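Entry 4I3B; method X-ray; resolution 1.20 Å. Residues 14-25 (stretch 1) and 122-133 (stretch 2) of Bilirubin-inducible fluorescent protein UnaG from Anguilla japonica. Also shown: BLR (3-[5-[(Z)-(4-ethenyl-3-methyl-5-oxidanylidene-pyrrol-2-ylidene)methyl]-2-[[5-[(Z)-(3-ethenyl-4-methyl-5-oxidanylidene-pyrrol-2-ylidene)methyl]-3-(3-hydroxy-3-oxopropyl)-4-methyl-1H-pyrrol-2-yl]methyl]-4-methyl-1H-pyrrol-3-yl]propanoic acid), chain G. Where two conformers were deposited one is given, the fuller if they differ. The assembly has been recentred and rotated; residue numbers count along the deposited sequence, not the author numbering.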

# COMPACT_ATOMS: atom_id res chain seq x y z
N SER A 14 -6.70 -4.29 10.42
CA SER A 14 -6.76 -4.86 9.07
C SER A 14 -8.01 -5.73 8.93
O SER A 14 -8.26 -6.57 9.80
CB SER A 14 -5.51 -5.73 8.86
OG SER A 14 -5.46 -6.29 7.55
N HIS A 15 -8.75 -5.57 7.83
CA HIS A 15 -9.94 -6.40 7.59
C HIS A 15 -9.99 -6.82 6.14
O HIS A 15 -9.86 -6.00 5.22
CB HIS A 15 -11.22 -5.64 7.95
CG HIS A 15 -12.46 -6.46 7.76
ND1 HIS A 15 -12.70 -7.60 8.49
CD2 HIS A 15 -13.48 -6.36 6.88
CE1 HIS A 15 -13.84 -8.14 8.11
NE2 HIS A 15 -14.34 -7.40 7.13
N ASN A 16 -10.21 -8.12 5.96
CA ASN A 16 -10.40 -8.76 4.69
C ASN A 16 -9.14 -8.74 3.80
O ASN A 16 -9.22 -8.90 2.58
CB ASN A 16 -11.60 -8.18 3.91
CG ASN A 16 -12.30 -9.23 3.03
OD1 ASN A 16 -12.56 -10.36 3.45
ND2 ASN A 16 -12.58 -8.85 1.80
N PHE A 17 -7.97 -8.57 4.42
CA PHE A 17 -6.75 -8.35 3.65
C PHE A 17 -6.29 -9.62 2.93
O PHE A 17 -5.93 -9.57 1.75
CB PHE A 17 -5.66 -7.77 4.56
CG PHE A 17 -4.39 -7.37 3.81
CD1 PHE A 17 -4.43 -6.62 2.64
CD2 PHE A 17 -3.15 -7.74 4.32
CE1 PHE A 17 -3.26 -6.27 2.01
CE2 PHE A 17 -1.99 -7.36 3.69
CZ PHE A 17 -2.04 -6.65 2.52
N GLY A 18 -6.32 -10.76 3.61
CA GLY A 18 -5.97 -11.99 2.93
C GLY A 18 -6.84 -12.28 1.74
O GLY A 18 -6.35 -12.79 0.73
N GLU A 19 -8.13 -11.99 1.87
CA GLU A 19 -9.07 -12.19 0.75
C GLU A 19 -8.72 -11.28 -0.43
O GLU A 19 -8.74 -11.70 -1.59
CB GLU A 19 -10.50 -11.95 1.24
CG GLU A 19 -10.99 -13.00 2.22
CD GLU A 19 -10.61 -12.80 3.72
OE1 GLU A 19 -9.79 -11.94 4.10
OE2 GLU A 19 -11.21 -13.52 4.55
N TYR A 20 -8.32 -10.04 -0.14
CA TYR A 20 -7.85 -9.12 -1.17
C TYR A 20 -6.60 -9.69 -1.83
O TYR A 20 -6.47 -9.69 -3.06
CB TYR A 20 -7.58 -7.73 -0.57
CG TYR A 20 -6.85 -6.85 -1.55
CD1 TYR A 20 -7.54 -6.17 -2.53
CD2 TYR A 20 -5.46 -6.75 -1.54
CE1 TYR A 20 -6.87 -5.40 -3.45
CE2 TYR A 20 -4.78 -5.99 -2.47
CZ TYR A 20 -5.47 -5.31 -3.41
OH TYR A 20 -4.77 -4.56 -4.33
N LEU A 21 -5.66 -10.20 -1.03
CA LEU A 21 -4.42 -10.73 -1.59
C LEU A 21 -4.69 -11.94 -2.50
O LEU A 21 -4.09 -12.08 -3.56
CB LEU A 21 -3.42 -11.05 -0.48
CG LEU A 21 -2.90 -9.84 0.31
CD1 LEU A 21 -1.99 -10.33 1.41
CD2 LEU A 21 -2.13 -8.90 -0.60
N LYS A 22 -5.63 -12.79 -2.09
CA LYS A 22 -6.06 -13.91 -2.95
C LYS A 22 -6.67 -13.41 -4.27
O LYS A 22 -6.45 -13.99 -5.33
CB LYS A 22 -7.06 -14.82 -2.23
CG LYS A 22 -7.73 -15.85 -3.14
CD LYS A 22 -8.50 -16.91 -2.34
CE LYS A 22 -9.23 -17.89 -3.27
NZ LYS A 22 -9.27 -19.26 -2.72
N ALA A 23 -7.45 -12.33 -4.20
CA ALA A 23 -8.11 -11.78 -5.37
C ALA A 23 -7.12 -11.20 -6.38
O ALA A 23 -7.37 -11.27 -7.59
CB ALA A 23 -9.12 -10.74 -4.96
N ILE A 24 -5.97 -10.68 -5.94
CA ILE A 24 -4.97 -10.16 -6.87
C ILE A 24 -4.00 -11.26 -7.31
O ILE A 24 -3.09 -11.00 -8.08
CB ILE A 24 -4.21 -8.90 -6.34
CG1 ILE A 24 -3.39 -9.20 -5.09
CG2 ILE A 24 -5.19 -7.73 -6.12
CD1 ILE A 24 -2.43 -8.11 -4.71
N GLY A 25 -4.21 -12.50 -6.84
CA GLY A 25 -3.46 -13.63 -7.36
C GLY A 25 -2.31 -14.14 -6.50
O GLY A 25 -1.53 -14.96 -6.96
N THR A 122 -7.95 1.84 1.67
CA THR A 122 -9.01 1.01 1.16
C THR A 122 -8.52 0.38 -0.14
O THR A 122 -8.06 1.10 -1.05
CB THR A 122 -10.29 1.83 0.89
OG1 THR A 122 -10.72 2.47 2.09
CG2 THR A 122 -11.42 0.95 0.42
N LEU A 123 -8.59 -0.95 -0.21
CA LEU A 123 -8.04 -1.74 -1.28
C LEU A 123 -9.17 -2.39 -2.04
O LEU A 123 -10.01 -3.07 -1.45
CB LEU A 123 -7.12 -2.84 -0.76
CG LEU A 123 -5.99 -2.44 0.20
CD1 LEU A 123 -6.41 -2.21 1.68
CD2 LEU A 123 -4.91 -3.50 0.16
N THR A 124 -9.18 -2.24 -3.35
CA THR A 124 -10.25 -2.79 -4.17
C THR A 124 -9.70 -3.61 -5.33
O THR A 124 -8.88 -3.11 -6.11
CB THR A 124 -11.14 -1.67 -4.73
OG1 THR A 124 -11.65 -0.88 -3.66
CG2 THR A 124 -12.31 -2.25 -5.51
N MET A 125 -10.18 -4.85 -5.44
CA MET A 125 -9.90 -5.68 -6.60
C MET A 125 -11.22 -6.26 -7.04
O MET A 125 -11.75 -7.17 -6.41
CB MET A 125 -8.91 -6.78 -6.25
CG MET A 125 -8.71 -7.77 -7.37
SD MET A 125 -8.09 -6.95 -8.87
CE MET A 125 -7.99 -8.36 -9.98
N GLY A 126 -11.79 -5.71 -8.11
CA GLY A 126 -13.14 -6.10 -8.51
C GLY A 126 -14.13 -5.87 -7.38
O GLY A 126 -14.26 -4.76 -6.88
N ASP A 127 -14.81 -6.94 -6.97
CA ASP A 127 -15.81 -6.87 -5.93
C ASP A 127 -15.22 -7.07 -4.52
O ASP A 127 -15.93 -6.95 -3.52
CB ASP A 127 -16.91 -7.92 -6.19
CG ASP A 127 -17.70 -7.65 -7.46
OD1 ASP A 127 -17.73 -6.48 -7.90
OD2 ASP A 127 -18.31 -8.60 -8.01
N VAL A 128 -13.92 -7.37 -4.44
CA VAL A 128 -13.30 -7.66 -3.17
C VAL A 128 -12.66 -6.40 -2.63
O VAL A 128 -11.81 -5.79 -3.29
CB VAL A 128 -12.22 -8.73 -3.34
CG1 VAL A 128 -11.55 -9.05 -2.00
CG2 VAL A 128 -12.83 -9.99 -3.94
N VAL A 129 -13.07 -6.01 -1.45
CA VAL A 129 -12.58 -4.81 -0.79
C VAL A 129 -11.97 -5.14 0.57
O VAL A 129 -12.53 -5.96 1.31
CB VAL A 129 -13.71 -3.77 -0.63
CG1 VAL A 129 -13.15 -2.41 -0.20
CG2 VAL A 129 -14.53 -3.63 -1.92
N ALA A 130 -10.85 -4.50 0.88
CA ALA A 130 -10.20 -4.66 2.19
C ALA A 130 -9.85 -3.27 2.72
O ALA A 130 -9.87 -2.29 1.96
CB ALA A 130 -8.97 -5.54 2.10
N VAL A 131 -9.52 -3.21 4.00
CA VAL A 131 -9.12 -1.98 4.62
C VAL A 131 -8.04 -2.26 5.64
O VAL A 131 -8.07 -3.28 6.36
CB VAL A 131 -10.29 -1.25 5.28
CG1 VAL A 131 -11.17 -0.60 4.23
CG2 VAL A 131 -11.09 -2.20 6.24
N ARG A 132 -7.06 -1.37 5.69
CA ARG A 132 -6.08 -1.36 6.76
C ARG A 132 -5.95 0.05 7.28
O ARG A 132 -6.16 1.01 6.54
CB ARG A 132 -4.73 -1.90 6.29
CG ARG A 132 -4.85 -3.16 5.44
CD ARG A 132 -3.47 -3.58 4.99
NE ARG A 132 -2.84 -4.50 5.92
CZ ARG A 132 -1.56 -4.90 5.83
NH1 ARG A 132 -0.70 -4.41 4.94
NH2 ARG A 132 -1.13 -5.82 6.67
N SER A 133 -5.60 0.18 8.55
CA SER A 133 -5.37 1.47 9.21
C SER A 133 -4.04 1.42 9.93
O SER A 133 -3.71 0.39 10.53
CB SER A 133 -6.44 1.77 10.28
OG SER A 133 -7.75 1.74 9.77
CHA BLR G . 2.21 -2.60 2.61
NA BLR G . 2.38 -0.35 1.46
C1A BLR G . 2.79 -1.64 1.59
C2A BLR G . 3.70 -1.93 0.58
C3A BLR G . 3.81 -0.77 -0.19
C4A BLR G . 2.99 0.20 0.38
CMA BLR G . 4.68 -0.57 -1.40
CAA BLR G . 4.41 -3.23 0.37
CBA BLR G . 3.83 -4.04 -0.72
CGA BLR G . 4.56 -5.32 -0.95
O1A BLR G . 5.22 -5.87 -0.03
O2A BLR G . 4.50 -5.79 -2.14
CHB BLR G . 2.85 1.57 -0.12
NB BLR G . 1.82 2.67 1.82
C1B BLR G . 2.34 2.68 0.51
C2B BLR G . 2.22 3.98 -0.00
C3B BLR G . 1.70 4.78 0.86
C4B BLR G . 1.34 4.07 2.15
CMB BLR G . 2.67 4.35 -1.40
OB BLR G . 0.85 4.39 3.18
CAB BLR G . 1.43 6.23 0.71
CBB BLR G . 0.86 7.01 1.68
NC BLR G . 2.68 -7.85 2.42
C1C BLR G . 3.41 -9.17 2.73
C2C BLR G . 2.95 -10.01 1.58
C3C BLR G . 2.17 -9.36 0.79
C4C BLR G . 1.95 -8.06 1.20
CMC BLR G . 3.45 -11.41 1.45
OC BLR G . 4.11 -9.39 3.68
CAC BLR G . 1.57 -9.87 -0.46
CBC BLR G . 1.12 -11.14 -0.60
CHD BLR G . 1.20 -7.09 0.61
ND BLR G . 1.88 -4.96 1.86
C1D BLR G . 1.15 -5.67 0.98
C2D BLR G . 0.21 -4.72 0.35
C3D BLR G . 0.41 -3.48 0.90
C4D BLR G . 1.52 -3.58 1.88
CMD BLR G . -0.79 -5.13 -0.68
CAD BLR G . -0.32 -2.22 0.52
CBD BLR G . -1.41 -1.91 1.53
CGD BLR G . -0.85 -1.19 2.70
O1D BLR G . -0.98 -1.69 3.83
O2D BLR G . -0.30 -0.08 2.58

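Two backbone hydrogen bonds join His-15 and Val-131. His-15 N donates to Val-131 O at 2.8 Å, and Val-131 N donates to His-15 O at 3.1 Å. Both are nearly straight, as expected of an antiparallel hydrogen-bonded pair. Ser-14 and Arg-132 form the neighbouring non-hydrogen-bonded pair.

The chain then leaves the sheet at Asn-16, which has positive phi and occupies the N-cap position. Its side chain makes no capping bond. Instead, Asn-16 ND2 donates to Val-129 O at 2.9 Å, tying the start of the helix to the strand.

The guanidinium of Arg-132 lies flat on the ring of Phe-17, with planes at 17° and centres 3.8 Å apart. This places the cation over the ring face, and Arg-132 CD adds a CH-pi contact on that face. The stack leaves the guanidinium edge free for polar partners: Arg-132 NH1 donates to BLR O1D at 3.0 Å.

Apolar packing fills the rest. Leu-123 CB sits over the face of the Tyr-20 ring, and Leu-123 CD2 also reaches Phe-17 CE1 at 3.7 Å. Ala-130 is small, and its CB approaches Tyr-20 CB at 3.7 Å. Farther along the helix, Ala-23 CB meets Met-125 CG at 3.8 Å and Val-128 CG2 at 3.9 Å. Ile-24 CG2 also touches Met-125 CG, at 3.7 Å.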